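Putative exported protein (Bacteroides fragilis, PDB 4RAA) is of unknown function, but adopts a six-bladed beta-propeller of the YWTD superfamily and is probably an exported protein. Local coordinates at residues A[141-146]-A[207-212]; A[157-162]-A[187-192]; A[109-114]-A[164-169]. All coordinates share one frame; numbering follows the deposited sequence.

Interaction 1. Residues A[141-146]-A[207-212]; sequences NLLWNS and YRVGTS
Asn141 donates a side-chain N-H to Thr211, the CA atoms of the two residues lying 7.3 Å apart. The bond, from Asn141 ND2 to Thr211 OG1, is 2.8 Å long, with an N-H...O angle of 162°. The hydroxyl lies almost in the plane of the donating amide, 5° out of it, so an N-H points almost straight at the oxygen. The two side chains run nearly perpendicular, and Thr211 CG2 rests 3.5 Å from the same Asn141 ND2. A second partner grips the threonine oxygen: Asp139 OD2 is hydrogen-bonded to Thr211 OG1, while Asp139 OD1 takes the backbone N-H of Asn141. With the amide as donor, the hydroxyl probably gives its own proton to the Asp139 carboxylate.

The apolar contact is formed by Leu143 and Val209, both buried. Leu143 CG is anti to the backbone N (chi1 179°), which carries the forked end of the leucine across to the valine. Both branches take part: Leu143 CD1 approaches Val209 CG1 to 3.9 Å, and Leu143 CD2 lies 4.1 Å from Val209 CB. The valine meets the fork with its CG1 branch. Leu143 also touches Val196 on strand 195-200, and Phe159 and Val161 on its own sheet; Val209 touches Ala198 on strand 195-200 and Ile214 on strand 213-222.

Strands 142-145 and 203-210 belong to different sheets with no backbone bonding across this contact. Face-to-face apolar packing of successive blades, here with a side-chain hydrogen bond just before strand 142-145, is characteristic of a beta-propeller.

Interaction 2. Residues A[157-162]-A[187-192]; sequences FYFVVT and QMIYKV
The backbone oxygen of Ile189, the residue whose side chain packs on Phe159, accepts a hydrogen bond from Gln187 NE2 at 3.2 Å, with an N-H...O angle of 153°. The glutamine thus reaches forward along its own chain to the start of strand 189-192, and its OE1 is hydrogen-bonded to Ser91 OG, so both ends of the amide have a partner.

Across the two segments the contact is apolar and centres on the buried ring of Phe159. Ile189 reaches it with the CG1-CD1 branch: Ile189 CG1 lies 3.8 Å from Phe159 CE1, approaching obliquely to the ring, and Ile189 CD1 is 4.1 Å from Phe159 CD1. The two side chains run antiparallel, alongside each other. Met188, present as selenomethionine, comes instead to the ring's edge, with Met188 CG near the ring plane and 4.0 Å from Phe159 CZ. Its chi1 of 81° sets CG over the backbone, flanked by N and C, and the chain bends twice more beyond it, bringing the selenium to the ring at an oblique angle. The Met-aromatic contact that results has Met188 SE 5.3 Å from the centroid of the Phe159 ring, 72° off the ring normal.

Phe159 follows the corner at Tyr158 and projects from strand 157-162, third in its four-stranded sheet, toward the first strand of the next propeller blade. Ala198 of strand 195-200 and Met173 of strand 168-174 also touch its side chain, while Asn145 and Leu143 of strand 142-145 border Met188 and Ile189 respectively.

Interaction 3. Residues A[109-114]-A[164-169]; sequences DKVLYY and SLFDII
Phe166 reaches across to Tyr113 and Val111 with the far end of its ring. The Tyr113 hydroxyl sits at the ring's edge, near its plane: Tyr113 OH is 3.3 Å from Phe166 CZ and 3.6 Å from Phe166 CE1. Val111 adds a looser touch from an oblique direction, its CG2 lying 4.2 Å from Phe166 CZ. Side chains alone bridge the gap: the nearest CA atoms, of Val111 and Phe166, are 11.2 Å apart. The tyrosine and phenylalanine ring planes lie about 24° apart, and a chi1 of -50° sets Phe166 CG opposite its carbonyl carbon.

Several neighbours complete the surroundings of Phe166. Arg125 makes a cation-pi contact with the ring, Trp144 meets it edge-to-face, and Leu142 and Pro128 pack against it. Arg125 does a second job, because its NH2 is hydrogen-bonded to Leu165 O, which ties the guanidinium to the turn that carries the phenylalanine. Phe166 itself has a positive phi of 87°, a left-handed conformation in the turn leading to strand 168-174.

Farther out, Tyr113 is stacked on Tyr123 and edge-to-face with Tyr100, which probably limits the movement of the phenol. Asp109 and Lys110, opposite Asp105, form a G1 beta bulge at the start of strand 110-115. The second subunit adds its own Arg126, which packs on Phe166 and forms a salt bridge with Asp167 OD1.

No hydrogen bond spans the two segments. The aromatic edge, slightly positive at its hydrogens, is turned to an electron-rich phenol oxygen, while the ring's pi system is engaged by a cation; both polarities are probably mildly favourable, so the join between these blades would draw on weak electrostatics as well as apolar burial.

In the fold
Interactions 1 and 2 lie side by side, their centres about 5 Å apart, and both join the sheet of 134-174 to the one containing 189-222. They are coupled through neighbouring strands 142-145 and 157-162, where Leu142 N probably bonds to Thr162 O at 2.9 Å. Interaction 3, with its centre about 14 Å from each of the others, links the same sheet to the preceding blade, which includes strands 110-115 and 121-126. It meets interaction 2 through a probable bond, Val161 O to Ile169 N at 2.7 Å. Together they connect three successive propeller blades. A phosphate ion, probably from crystallisation, lies about 4 Å from the Phe166 side chain.

Interaction 1. Residues A[141-146]-A[207-212]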
loop_
_atom_site.group_PDB
_atom_site.type_symbol
_atom_site.label_atom_id
_atom_site.label_comp_id
_atom_site.label_asym_id
_atom_site.label_seq_id
_atom_site.Cartn_x
_atom_site.Cartn_y
_atom_site.Cartn_z
ATOM N N ASN A 141 -11.377 1.002 -11.770
ATOM C CA ASN A 141 -10.086 0.350 -11.984
ATOM C C ASN A 141 -9.069 1.367 -12.492
ATOM O O ASN A 141 -9.431 2.440 -12.986
ATOM C CB ASN A 141 -10.208 -0.785 -12.998
ATOM C CG ASN A 141 -11.176 -1.867 -12.563
ATOM O OD1 ASN A 141 -11.300 -2.178 -11.377
ATOM N ND2 ASN A 141 -11.870 -2.451 -13.528
ATOM N N LEU A 142 -7.799 0.992 -12.423
ATOM C CA LEU A 142 -6.690 1.890 -12.726
ATOM C C LEU A 142 -5.989 1.489 -14.017
ATOM O O LEU A 142 -5.723 0.305 -14.213
ATOM C CB LEU A 142 -5.699 1.836 -11.555
ATOM C CG LEU A 142 -6.307 2.035 -10.151
ATOM C CD1 LEU A 142 -5.297 1.677 -9.069
ATOM C CD2 LEU A 142 -6.849 3.450 -9.971
ATOM N N LEU A 143 -5.719 2.467 -14.892
ATOM C CA LEU A 143 -4.952 2.245 -16.130
ATOM C C LEU A 143 -3.559 2.789 -15.882
ATOM O O LEU A 143 -3.421 3.964 -15.561
ATOM C CB LEU A 143 -5.565 2.963 -17.336
ATOM C CG LEU A 143 -4.837 2.827 -18.691
ATOM C CD1 LEU A 143 -4.785 1.377 -19.160
ATOM C CD2 LEU A 143 -5.494 3.693 -19.755
ATOM N N TRP A 144 -2.552 1.925 -16.017
ATOM C CA TRP A 144 -1.131 2.268 -15.872
ATOM C C TRP A 144 -0.422 1.961 -17.190
ATOM O O TRP A 144 -0.886 1.097 -17.952
ATOM C CB TRP A 144 -0.448 1.376 -14.835
ATOM C CG TRP A 144 -1.038 1.298 -13.488
ATOM C CD1 TRP A 144 -2.138 0.575 -13.108
ATOM C CD2 TRP A 144 -0.494 1.858 -12.300
ATOM N NE1 TRP A 144 -2.339 0.696 -11.757
ATOM C CE2 TRP A 144 -1.343 1.475 -11.233
ATOM C CE3 TRP A 144 0.623 2.664 -12.028
ATOM C CZ2 TRP A 144 -1.115 1.871 -9.917
ATOM C CZ3 TRP A 144 0.854 3.067 -10.719
ATOM C CH2 TRP A 144 -0.018 2.663 -9.669
ATOM N N ASN A 145 0.706 2.635 -17.435
ATOM C CA ASN A 145 1.542 2.332 -18.593
ATOM C C ASN A 145 2.599 1.332 -18.122
ATOM O O ASN A 145 2.911 1.291 -16.933
ATOM C CB ASN A 145 2.149 3.603 -19.236
ATOM C CG ASN A 145 3.336 4.189 -18.458
ATOM O OD1 ASN A 145 3.278 4.388 -17.244
ATOM N ND2 ASN A 145 4.401 4.503 -19.172
ATOM N N SER A 146 3.123 0.525 -19.049
ATOM C CA SER A 146 4.170 -0.481 -18.766
ATOM C C SER A 146 5.546 -0.045 -19.286
ATOM O O SER A 146 5.775 -0.078 -20.493
ATOM C CB SER A 146 3.796 -1.835 -19.396
ATOM O OG SER A 146 4.906 -2.732 -19.427
ATOM N N TYR A 207 -6.551 5.341 -28.785
ATOM C CA TYR A 207 -7.494 4.297 -28.389
ATOM C C TYR A 207 -8.216 4.694 -27.114
ATOM O O TYR A 207 -7.596 5.200 -26.201
ATOM C CB TYR A 207 -6.750 2.972 -28.154
ATOM C CG TYR A 207 -5.996 2.445 -29.358
ATOM C CD1 TYR A 207 -4.670 2.832 -29.600
ATOM C CD2 TYR A 207 -6.597 1.550 -30.257
ATOM C CE1 TYR A 207 -3.968 2.351 -30.701
ATOM C CE2 TYR A 207 -5.904 1.064 -31.363
ATOM C CZ TYR A 207 -4.594 1.466 -31.578
ATOM O OH TYR A 207 -3.910 0.999 -32.658
ATOM N N ARG A 208 -9.530 4.468 -27.076
ATOM C CA ARG A 208 -10.354 4.677 -25.881
ATOM C C ARG A 208 -10.183 3.362 -25.137
ATOM O O ARG A 208 -10.546 2.323 -25.678
ATOM C CB ARG A 208 -11.814 4.895 -26.277
ATOM C CG ARG A 208 -12.747 5.336 -25.157
ATOM C CD ARG A 208 -14.185 5.321 -25.657
ATOM N NE ARG A 208 -14.700 3.957 -25.671
ATOM C CZ ARG A 208 -15.686 3.485 -26.448
ATOM N NH1 ARG A 208 -16.301 4.233 -27.377
ATOM N NH2 ARG A 208 -16.041 2.206 -26.315
ATOM N N VAL A 209 -9.590 3.395 -23.943
ATOM C CA VAL A 209 -9.300 2.174 -23.163
ATOM C C VAL A 209 -10.178 2.041 -21.928
ATOM O O VAL A 209 -10.159 2.916 -21.067
ATOM C CB VAL A 209 -7.828 2.126 -22.680
ATOM C CG1 VAL A 209 -7.541 0.814 -21.925
ATOM C CG2 VAL A 209 -6.862 2.320 -23.853
ATOM N N GLY A 210 -10.919 0.933 -21.856
ATOM C CA GLY A 210 -11.736 0.556 -20.691
ATOM C C GLY A 210 -11.177 -0.744 -20.123
ATOM O O GLY A 210 -10.145 -1.233 -20.597
ATOM N N THR A 211 -11.845 -1.309 -19.119
ATOM C CA THR A 211 -11.404 -2.578 -18.514
ATOM C C THR A 211 -11.442 -3.757 -19.512
ATOM O O THR A 211 -10.505 -4.552 -19.531
ATOM C CB THR A 211 -12.200 -2.906 -17.225
ATOM O OG1 THR A 211 -12.026 -1.845 -16.283
ATOM C CG2 THR A 211 -11.732 -4.213 -16.580
ATOM N N SER A 212 -12.492 -3.842 -20.341
ATOM C CA SER A 212 -12.659 -4.924 -21.346
ATOM C C SER A 212 -12.798 -4.398 -22.778
ATOM O O SER A 212 -13.564 -4.965 -23.568
ATOM C CB SER A 212 -13.886 -5.760 -21.001
ATOM O OG SER A 212 -13.819 -6.180 -19.664
#

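Interaction 2. Residues A[157-162]-A[187-192]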
loop_
_atom_site.group_PDB
_atom_site.type_symbol
_atom_site.label_atom_id
_atom_site.label_comp_id
_atom_site.label_asym_id
_atom_site.label_seq_id
_atom_site.Cartn_x
_atom_site.Cartn_y
_atom_site.Cartn_z
ATOM N N PHE A 157 3.513 -5.704 -23.385
ATOM C CA PHE A 157 2.358 -4.820 -23.563
ATOM C C PHE A 157 2.740 -3.379 -23.256
ATOM O O PHE A 157 3.713 -3.127 -22.533
ATOM C CB PHE A 157 1.208 -5.257 -22.665
ATOM C CG PHE A 157 0.595 -6.564 -23.058
ATOM C CD1 PHE A 157 1.087 -7.770 -22.544
ATOM C CD2 PHE A 157 -0.504 -6.605 -23.919
ATOM C CE1 PHE A 157 0.498 -8.992 -22.894
ATOM C CE2 PHE A 157 -1.097 -7.827 -24.275
ATOM C CZ PHE A 157 -0.595 -9.022 -23.761
ATOM N N TYR A 158 1.976 -2.444 -23.818
ATOM C CA TYR A 158 2.196 -1.006 -23.579
ATOM C C TYR A 158 1.539 -0.521 -22.277
ATOM O O TYR A 158 2.141 0.278 -21.552
ATOM C CB TYR A 158 1.730 -0.155 -24.768
ATOM C CG TYR A 158 2.739 -0.034 -25.889
ATOM C CD1 TYR A 158 3.893 0.721 -25.716
ATOM C CD2 TYR A 158 2.517 -0.617 -27.141
ATOM C CE1 TYR A 158 4.825 0.856 -26.734
ATOM C CE2 TYR A 158 3.439 -0.471 -28.179
ATOM C CZ TYR A 158 4.594 0.264 -27.968
ATOM O OH TYR A 158 5.526 0.416 -28.972
ATOM N N PHE A 159 0.320 -1.004 -21.994
ATOM C CA PHE A 159 -0.463 -0.628 -20.791
ATOM C C PHE A 159 -1.024 -1.848 -20.077
ATOM O O PHE A 159 -1.043 -2.949 -20.627
ATOM C CB PHE A 159 -1.643 0.274 -21.169
ATOM C CG PHE A 159 -1.261 1.447 -22.022
ATOM C CD1 PHE A 159 -0.867 2.651 -21.443
ATOM C CD2 PHE A 159 -1.292 1.348 -23.418
ATOM C CE1 PHE A 159 -0.504 3.729 -22.236
ATOM C CE2 PHE A 159 -0.939 2.423 -24.216
ATOM C CZ PHE A 159 -0.538 3.610 -23.623
ATOM N N VAL A 160 -1.509 -1.623 -18.860
ATOM C CA VAL A 160 -2.106 -2.681 -18.030
ATOM C C VAL A 160 -3.203 -2.111 -17.129
ATOM O O VAL A 160 -3.040 -1.035 -16.572
ATOM C CB VAL A 160 -1.025 -3.432 -17.195
ATOM C CG1 VAL A 160 -0.290 -2.505 -16.237
ATOM C CG2 VAL A 160 -1.619 -4.619 -16.436
ATOM N N VAL A 161 -4.309 -2.845 -16.991
ATOM C CA VAL A 161 -5.422 -2.429 -16.143
ATOM C C VAL A 161 -5.392 -3.264 -14.870
ATOM O O VAL A 161 -5.336 -4.489 -14.953
ATOM C CB VAL A 161 -6.768 -2.574 -16.864
ATOM C CG1 VAL A 161 -7.924 -2.149 -15.951
ATOM C CG2 VAL A 161 -6.748 -1.751 -18.153
ATOM N N THR A 162 -5.416 -2.596 -13.712
ATOM C CA THR A 162 -5.411 -3.259 -12.398
ATOM C C THR A 162 -6.580 -2.797 -11.557
ATOM O O THR A 162 -7.125 -1.712 -11.794
ATOM C CB THR A 162 -4.141 -2.949 -11.561
ATOM O OG1 THR A 162 -4.252 -1.672 -10.907
ATOM C CG2 THR A 162 -2.883 -3.012 -12.410
ATOM N N GLN A 187 3.704 11.406 -20.243
ATOM C CA GLN A 187 2.261 11.255 -19.976
ATOM C C GLN A 187 1.589 10.947 -21.340
ATOM O O GLN A 187 1.470 11.834 -22.187
ATOM C CB GLN A 187 1.719 12.562 -19.356
ATOM C CG GLN A 187 0.274 12.560 -18.867
ATOM C CD GLN A 187 0.071 11.857 -17.545
ATOM O OE1 GLN A 187 0.982 11.779 -16.717
ATOM N NE2 GLN A 187 -1.149 11.359 -17.324
HETATM N N MSE A 188 1.139 9.708 -21.532
HETATM C CA MSE A 188 0.501 9.246 -22.802
HETATM C C MSE A 188 -0.846 8.595 -22.547
HETATM O O MSE A 188 -1.284 7.692 -23.272
HETATM C CB MSE A 188 1.488 8.400 -23.629
HETATM C CG MSE A 188 1.694 6.914 -23.268
HETATM SE SE MSE A 188 2.175 6.643 -21.384
HETATM C CE MSE A 188 4.099 7.008 -21.531
ATOM N N ILE A 189 -1.516 9.090 -21.507
ATOM C CA ILE A 189 -2.837 8.648 -21.090
ATOM C C ILE A 189 -3.569 9.912 -20.645
ATOM O O ILE A 189 -2.976 10.738 -19.916
ATOM C CB ILE A 189 -2.787 7.688 -19.884
ATOM C CG1 ILE A 189 -1.688 6.632 -20.032
ATOM C CG2 ILE A 189 -4.136 6.999 -19.705
ATOM C CD1 ILE A 189 -1.604 5.687 -18.850
ATOM N N TYR A 190 -4.825 10.066 -21.076
ATOM C CA TYR A 190 -5.652 11.225 -20.701
ATOM C C TYR A 190 -7.155 10.927 -20.699
ATOM O O TYR A 190 -7.606 9.880 -21.201
ATOM C CB TYR A 190 -5.336 12.439 -21.598
ATOM C CG TYR A 190 -5.652 12.284 -23.076
ATOM C CD1 TYR A 190 -6.959 12.438 -23.543
ATOM C CD2 TYR A 190 -4.636 12.035 -24.023
ATOM C CE1 TYR A 190 -7.271 12.310 -24.889
ATOM C CE2 TYR A 190 -4.940 11.913 -25.384
ATOM C CZ TYR A 190 -6.267 12.056 -25.806
ATOM O OH TYR A 190 -6.633 11.947 -27.122
ATOM N N LYS A 191 -7.906 11.877 -20.131
ATOM C CA LYS A 191 -9.359 11.824 -20.046
ATOM C C LYS A 191 -10.040 12.898 -20.906
ATOM O O LYS A 191 -9.454 13.956 -21.193
ATOM C CB LYS A 191 -9.845 11.959 -18.590
ATOM C CG LYS A 191 -9.669 10.707 -17.731
ATOM C CD LYS A 191 -10.536 10.704 -16.464
ATOM C CE LYS A 191 -10.143 11.793 -15.469
ATOM N NZ LYS A 191 -10.955 11.725 -14.222
ATOM N N VAL A 192 -11.253 12.563 -21.355
ATOM C CA VAL A 192 -12.171 13.458 -22.072
ATOM C C VAL A 192 -13.525 13.018 -21.523
ATOM O O VAL A 192 -14.069 11.975 -21.935
ATOM C CB VAL A 192 -12.102 13.333 -23.611
ATOM C CG1 VAL A 192 -13.159 14.217 -24.275
ATOM C CG2 VAL A 192 -10.704 13.691 -24.120
#

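Interaction 3. Residues A[109-114]-A[164-169]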
loop_
_atom_site.group_PDB
_atom_site.type_symbol
_atom_site.label_atom_id
_atom_site.label_comp_id
_atom_site.label_asym_id
_atom_site.label_seq_id
_atom_site.Cartn_x
_atom_site.Cartn_y
_atom_site.Cartn_z
ATOM N N ASP A 109 10.191 4.334 -6.255
ATOM C CA ASP A 109 9.267 3.222 -6.568
ATOM C C ASP A 109 8.073 3.142 -5.628
ATOM O O ASP A 109 7.783 2.089 -5.048
ATOM C CB ASP A 109 10.030 1.886 -6.641
ATOM C CG ASP A 109 10.933 1.806 -7.850
ATOM O OD1 ASP A 109 10.380 1.709 -8.975
ATOM O OD2 ASP A 109 12.175 1.816 -7.675
ATOM N N LYS A 110 7.406 4.288 -5.472
ATOM C CA LYS A 110 6.217 4.398 -4.626
ATOM C C LYS A 110 5.161 5.373 -5.156
ATOM O O LYS A 110 5.437 6.210 -6.010
ATOM C CB LYS A 110 6.609 4.752 -3.188
ATOM C CG LYS A 110 7.468 5.998 -3.036
ATOM C CD LYS A 110 7.531 6.422 -1.572
ATOM C CE LYS A 110 8.405 7.654 -1.378
ATOM N NZ LYS A 110 8.361 8.221 0.002
ATOM N N VAL A 111 3.954 5.210 -4.628
ATOM C CA VAL A 111 2.778 6.020 -4.928
ATOM C C VAL A 111 2.442 6.714 -3.619
ATOM O O VAL A 111 2.325 6.036 -2.598
ATOM C CB VAL A 111 1.560 5.132 -5.302
ATOM C CG1 VAL A 111 0.371 5.986 -5.723
ATOM C CG2 VAL A 111 1.918 4.169 -6.422
ATOM N N LEU A 112 2.264 8.031 -3.634
ATOM C CA LEU A 112 1.921 8.781 -2.412
ATOM C C LEU A 112 0.525 9.358 -2.562
ATOM O O LEU A 112 0.238 10.014 -3.570
ATOM C CB LEU A 112 2.940 9.877 -2.108
ATOM C CG LEU A 112 4.390 9.364 -2.029
ATOM C CD1 LEU A 112 5.120 9.537 -3.361
ATOM C CD2 LEU A 112 5.165 10.069 -0.931
ATOM N N TYR A 113 -0.326 9.092 -1.565
ATOM C CA TYR A 113 -1.711 9.541 -1.532
ATOM C C TYR A 113 -1.832 10.708 -0.559
ATOM O O TYR A 113 -1.427 10.599 0.592
ATOM C CB TYR A 113 -2.645 8.396 -1.112
ATOM C CG TYR A 113 -2.650 7.247 -2.101
ATOM C CD1 TYR A 113 -1.603 6.311 -2.131
ATOM C CD2 TYR A 113 -3.694 7.096 -3.021
ATOM C CE1 TYR A 113 -1.605 5.264 -3.052
ATOM C CE2 TYR A 113 -3.705 6.060 -3.951
ATOM C CZ TYR A 113 -2.660 5.145 -3.965
ATOM O OH TYR A 113 -2.655 4.116 -4.872
ATOM N N TYR A 114 -2.358 11.824 -1.060
ATOM C CA TYR A 114 -2.635 13.030 -0.289
ATOM C C TYR A 114 -4.138 13.311 -0.351
ATOM O O TYR A 114 -4.832 12.813 -1.241
ATOM C CB TYR A 114 -1.857 14.214 -0.858
ATOM C CG TYR A 114 -0.355 14.037 -0.854
ATOM C CD1 TYR A 114 0.417 14.413 0.249
ATOM C CD2 TYR A 114 0.306 13.507 -1.963
ATOM C CE1 TYR A 114 1.807 14.263 0.250
ATOM C CE2 TYR A 114 1.696 13.353 -1.973
ATOM C CZ TYR A 114 2.437 13.731 -0.870
ATOM O OH TYR A 114 3.791 13.564 -0.896
ATOM N N SER A 164 -8.292 -1.742 -7.684
ATOM C CA SER A 164 -7.978 -0.847 -6.552
ATOM C C SER A 164 -6.634 -1.194 -5.865
ATOM O O SER A 164 -5.775 -0.350 -5.661
ATOM C CB SER A 164 -9.148 -0.983 -5.541
ATOM O OG SER A 164 -8.929 -0.376 -4.286
ATOM N N LEU A 165 -6.464 -2.483 -5.599
ATOM C CA LEU A 165 -5.339 -3.041 -4.837
ATOM C C LEU A 165 -4.038 -3.278 -5.647
ATOM O O LEU A 165 -3.023 -3.647 -5.052
ATOM C CB LEU A 165 -5.859 -4.349 -4.167
ATOM C CG LEU A 165 -5.248 -5.024 -2.942
ATOM C CD1 LEU A 165 -5.168 -4.071 -1.765
ATOM C CD2 LEU A 165 -6.089 -6.233 -2.550
ATOM N N PHE A 166 -4.069 -3.034 -6.965
ATOM C CA PHE A 166 -2.935 -3.192 -7.933
ATOM C C PHE A 166 -2.747 -4.607 -8.552
ATOM O O PHE A 166 -1.764 -4.832 -9.280
ATOM C CB PHE A 166 -1.542 -2.687 -7.453
ATOM C CG PHE A 166 -1.496 -1.283 -6.882
ATOM C CD1 PHE A 166 -2.458 -0.292 -7.171
ATOM C CD2 PHE A 166 -0.355 -0.904 -6.142
ATOM C CE1 PHE A 166 -2.324 0.995 -6.639
ATOM C CE2 PHE A 166 -0.211 0.388 -5.639
ATOM C CZ PHE A 166 -1.194 1.336 -5.886
ATOM N N ASP A 167 -3.653 -5.547 -8.281
ATOM C CA ASP A 167 -3.603 -6.871 -8.929
ATOM C C ASP A 167 -4.028 -6.665 -10.392
ATOM O O ASP A 167 -5.001 -5.957 -10.658
ATOM C CB ASP A 167 -4.517 -7.884 -8.227
ATOM C CG ASP A 167 -4.068 -8.205 -6.802
ATOM O OD1 ASP A 167 -2.863 -8.072 -6.478
ATOM O OD2 ASP A 167 -4.935 -8.614 -6.001
ATOM N N ILE A 168 -3.291 -7.280 -11.321
ATOM C CA ILE A 168 -3.509 -7.097 -12.765
ATOM C C ILE A 168 -4.799 -7.761 -13.218
ATOM O O ILE A 168 -4.970 -8.956 -12.986
ATOM C CB ILE A 168 -2.305 -7.637 -13.606
ATOM C CG1 ILE A 168 -1.029 -6.832 -13.285
ATOM C CG2 ILE A 168 -2.604 -7.598 -15.116
ATOM C CD1 ILE A 168 0.265 -7.412 -13.825
ATOM N N ILE A 169 -5.684 -6.989 -13.865
ATOM C CA ILE A 169 -6.953 -7.509 -14.421
ATOM C C ILE A 169 -6.707 -7.944 -15.865
ATOM O O ILE A 169 -6.994 -9.091 -16.209
ATOM C CB ILE A 169 -8.116 -6.490 -14.335
ATOM C CG1 ILE A 169 -8.421 -6.183 -12.861
ATOM C CG2 ILE A 169 -9.374 -7.037 -15.030
ATOM C CD1 ILE A 169 -9.424 -5.067 -12.634
#